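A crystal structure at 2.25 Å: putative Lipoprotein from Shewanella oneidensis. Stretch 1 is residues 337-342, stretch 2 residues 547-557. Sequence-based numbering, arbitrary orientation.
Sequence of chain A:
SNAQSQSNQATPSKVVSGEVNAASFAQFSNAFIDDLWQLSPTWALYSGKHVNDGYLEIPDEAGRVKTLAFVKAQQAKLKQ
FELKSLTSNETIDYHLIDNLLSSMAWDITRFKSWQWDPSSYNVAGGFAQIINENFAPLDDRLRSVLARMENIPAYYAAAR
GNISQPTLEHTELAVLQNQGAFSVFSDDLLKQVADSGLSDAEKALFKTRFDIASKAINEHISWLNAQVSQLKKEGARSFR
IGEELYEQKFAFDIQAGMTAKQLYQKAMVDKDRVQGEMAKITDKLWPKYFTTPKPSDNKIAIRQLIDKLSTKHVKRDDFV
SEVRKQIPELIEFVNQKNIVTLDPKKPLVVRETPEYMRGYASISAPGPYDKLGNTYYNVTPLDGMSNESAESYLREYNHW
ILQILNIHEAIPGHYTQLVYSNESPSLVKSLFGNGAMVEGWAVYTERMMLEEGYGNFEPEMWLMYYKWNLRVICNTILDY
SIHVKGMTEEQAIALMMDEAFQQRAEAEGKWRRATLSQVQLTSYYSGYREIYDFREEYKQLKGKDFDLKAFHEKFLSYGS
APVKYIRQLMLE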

# COMPACT_ATOMS: atom_id res chain seq x y z
N LYS A 337 15.03 -20.34 17.59
CA LYS A 337 15.04 -21.14 16.36
C LYS A 337 16.04 -20.63 15.33
O LYS A 337 16.15 -21.18 14.24
N ASN A 338 16.77 -19.58 15.68
CA ASN A 338 17.78 -19.05 14.77
C ASN A 338 17.26 -18.63 13.42
O ASN A 338 17.86 -18.91 12.40
N ILE A 339 16.14 -17.94 13.42
CA ILE A 339 15.50 -17.54 12.20
C ILE A 339 16.19 -16.29 11.58
O ILE A 339 16.44 -16.24 10.39
N VAL A 340 16.54 -15.31 12.41
CA VAL A 340 17.16 -14.08 11.93
C VAL A 340 17.72 -13.33 13.14
O VAL A 340 17.13 -13.37 14.19
N THR A 341 18.86 -12.68 13.02
CA THR A 341 19.40 -11.90 14.14
C THR A 341 18.50 -10.71 14.43
O THR A 341 18.21 -9.92 13.54
N LEU A 342 18.07 -10.59 15.67
CA LEU A 342 17.37 -9.40 16.15
C LEU A 342 18.26 -8.62 17.12
O LEU A 342 18.99 -9.22 17.87
N ASP A 547 21.77 -22.39 4.87
CA ASP A 547 21.49 -21.92 6.21
C ASP A 547 20.32 -20.91 6.19
O ASP A 547 20.46 -19.81 5.65
N LEU A 548 19.20 -21.28 6.78
CA LEU A 548 18.03 -20.39 6.79
C LEU A 548 18.32 -18.96 7.29
O LEU A 548 17.94 -17.97 6.63
N LYS A 549 19.00 -18.84 8.41
CA LYS A 549 19.30 -17.53 8.98
C LYS A 549 20.16 -16.65 8.05
O LYS A 549 19.88 -15.45 7.89
N ALA A 550 21.17 -17.25 7.43
CA ALA A 550 22.06 -16.53 6.48
C ALA A 550 21.27 -16.16 5.25
O ALA A 550 21.48 -15.12 4.67
N PHE A 551 20.35 -17.01 4.84
CA PHE A 551 19.50 -16.64 3.71
C PHE A 551 18.69 -15.38 4.02
O PHE A 551 18.70 -14.41 3.26
N HIS A 552 18.05 -15.39 5.17
CA HIS A 552 17.20 -14.28 5.59
C HIS A 552 17.96 -13.00 5.69
O HIS A 552 17.51 -11.98 5.19
N GLU A 553 19.12 -13.03 6.33
CA GLU A 553 19.88 -11.80 6.57
C GLU A 553 20.45 -11.21 5.28
O GLU A 553 20.48 -9.99 5.08
N LYS A 554 20.85 -12.08 4.38
CA LYS A 554 21.36 -11.61 3.10
C LYS A 554 20.19 -11.03 2.28
O LYS A 554 20.33 -9.95 1.67
N PHE A 555 19.05 -11.74 2.28
CA PHE A 555 17.84 -11.24 1.60
C PHE A 555 17.46 -9.86 2.08
O PHE A 555 17.15 -8.99 1.26
N LEU A 556 17.49 -9.63 3.39
CA LEU A 556 17.05 -8.38 3.94
C LEU A 556 18.09 -7.27 3.80
O LEU A 556 17.78 -6.12 4.12
N SER A 557 19.27 -7.55 3.28
CA SER A 557 20.37 -6.58 3.33
C SER A 557 20.27 -5.56 2.21
O SER A 557 20.89 -4.55 2.30

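What lets a segment without regular structure settle on a helix more than 200 residues away in sequence? Residues 338-341 lie along one flank of helix 548-555, nearest where the CA atoms of Ile339 and Lys549 stand 5.0 Å apart. Asn338 ends the preceding helix in a Schellman motif with positive phi, and the chain then runs on past Lys549, His552 and Glu553.

How is the carbonyl of Ile339 satisfied? His552, an m rotamer whose CA-to-CB bond points toward the segment, donates from ND1 to Ile339 O at 2.9 Å. The angle at hydrogen is 168°, and the oxygen lies at the ring edge, near its plane. Ile339 O also receives a CA-H...O contact from Lys549 CA, at 3.4 Å. With NE2 hydrogen-bonded elsewhere in the structure, both ring nitrogens of His552 have partners.

What does Glu553 accept? Its CA-to-CB bond points sideways, but the side chain (chi1 m, chi2 t) brings its carboxylate nearer the segment. Glu553 OE2 takes two hydrogen bonds from Thr341, whose side chain is the m rotamer: from N at 2.8 Å and from OG1 at a short 2.5 Å. Backbone and hydroxyl donors of Thr341 thus converge on a single oxygen.

Where do Lys549 and the apolar groups fit? Lys549 is fully extended, t at all four chi angles, and its side chain runs past Val340 and Thr341 to reach Asn338: CG lies 4.0 Å from Val340 CA, CE lies 3.4 Å from Thr341 OG1, and NZ donates to Asn338 OD1 at 3.1 Å. Although the CA-to-CB bond of Val340 points away, its p rotamer leaves CG2 4.2 Å from His552 CB and 4.1 Å from Leu556 CD1, adding apolar packing beside the polar bonds.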

# COMPACT_ATOMS: atom_id res chain seq x y z
CB LYS A 337 13.62 -21.16 15.75
CG LYS A 337 12.58 -21.78 16.68
CD LYS A 337 12.69 -23.28 16.70
CE LYS A 337 11.97 -23.90 17.89
NZ LYS A 337 11.88 -25.37 17.65
CB ASN A 338 18.87 -20.09 14.55
CG ASN A 338 19.91 -20.02 15.60
OD1 ASN A 338 20.44 -18.93 15.86
ND2 ASN A 338 20.20 -21.13 16.21
CB ILE A 339 14.03 -17.35 12.51
CG1 ILE A 339 13.44 -18.75 12.74
CG2 ILE A 339 13.34 -16.55 11.40
CD1 ILE A 339 11.95 -18.77 13.05
CB VAL A 340 16.11 -13.20 11.17
CG1 VAL A 340 15.13 -12.59 12.15
CG2 VAL A 340 16.78 -12.14 10.34
CB THR A 341 20.83 -11.37 13.83
OG1 THR A 341 21.69 -12.46 13.47
CG2 THR A 341 21.44 -10.59 15.07
CB LEU A 342 16.10 -9.84 16.88
CG LEU A 342 15.11 -10.63 16.06
CD1 LEU A 342 14.02 -11.18 16.98
CD2 LEU A 342 14.56 -9.74 14.94
CB ASP A 547 22.72 -21.29 6.85
CG ASP A 547 22.42 -20.83 8.27
OD1 ASP A 547 22.27 -21.68 9.18
OD2 ASP A 547 22.27 -19.62 8.50
CB LEU A 548 16.85 -21.00 7.58
CG LEU A 548 15.52 -20.24 7.44
CD1 LEU A 548 15.09 -20.24 5.98
CD2 LEU A 548 14.43 -20.81 8.35
CB LYS A 549 19.99 -17.71 10.32
CG LYS A 549 20.27 -16.44 11.10
CD LYS A 549 21.02 -16.81 12.36
CE LYS A 549 20.89 -15.76 13.43
NZ LYS A 549 21.52 -16.30 14.68
CB ALA A 550 23.30 -17.40 6.07
CB PHE A 551 18.57 -17.79 3.31
CG PHE A 551 17.55 -17.40 2.27
CD1 PHE A 551 17.89 -17.33 0.94
CD2 PHE A 551 16.25 -17.09 2.63
CE1 PHE A 551 16.95 -16.97 -0.01
CE2 PHE A 551 15.31 -16.73 1.70
CZ PHE A 551 15.68 -16.69 0.37
CB HIS A 552 16.50 -14.57 6.92
CG HIS A 552 15.36 -15.57 6.82
ND1 HIS A 552 14.96 -16.33 7.87
CD2 HIS A 552 14.53 -15.93 5.74
CE1 HIS A 552 13.94 -17.15 7.48
NE2 HIS A 552 13.67 -16.89 6.18
CB GLU A 553 21.00 -12.05 7.59
CG GLU A 553 20.42 -12.23 9.00
CD GLU A 553 21.40 -12.72 10.04
OE1 GLU A 553 22.63 -12.70 9.80
OE2 GLU A 553 20.95 -13.12 11.14
CB LYS A 554 22.05 -12.73 2.36
CG LYS A 554 22.62 -12.33 1.00
CD LYS A 554 23.94 -11.58 1.11
CE LYS A 554 24.68 -11.56 -0.23
NZ LYS A 554 25.38 -10.25 -0.40
CB PHE A 555 16.66 -12.19 1.74
CG PHE A 555 15.45 -11.75 0.97
CD1 PHE A 555 15.31 -12.07 -0.35
CD2 PHE A 555 14.48 -10.99 1.57
CE1 PHE A 555 14.21 -11.68 -1.07
CE2 PHE A 555 13.34 -10.60 0.87
CZ PHE A 555 13.24 -10.92 -0.46
CB LEU A 556 16.66 -8.53 5.40
CG LEU A 556 15.53 -9.49 5.71
CD1 LEU A 556 15.52 -9.88 7.18
CD2 LEU A 556 14.19 -8.89 5.27
CB SER A 557 21.76 -7.25 3.25
OG SER A 557 21.95 -7.93 2.01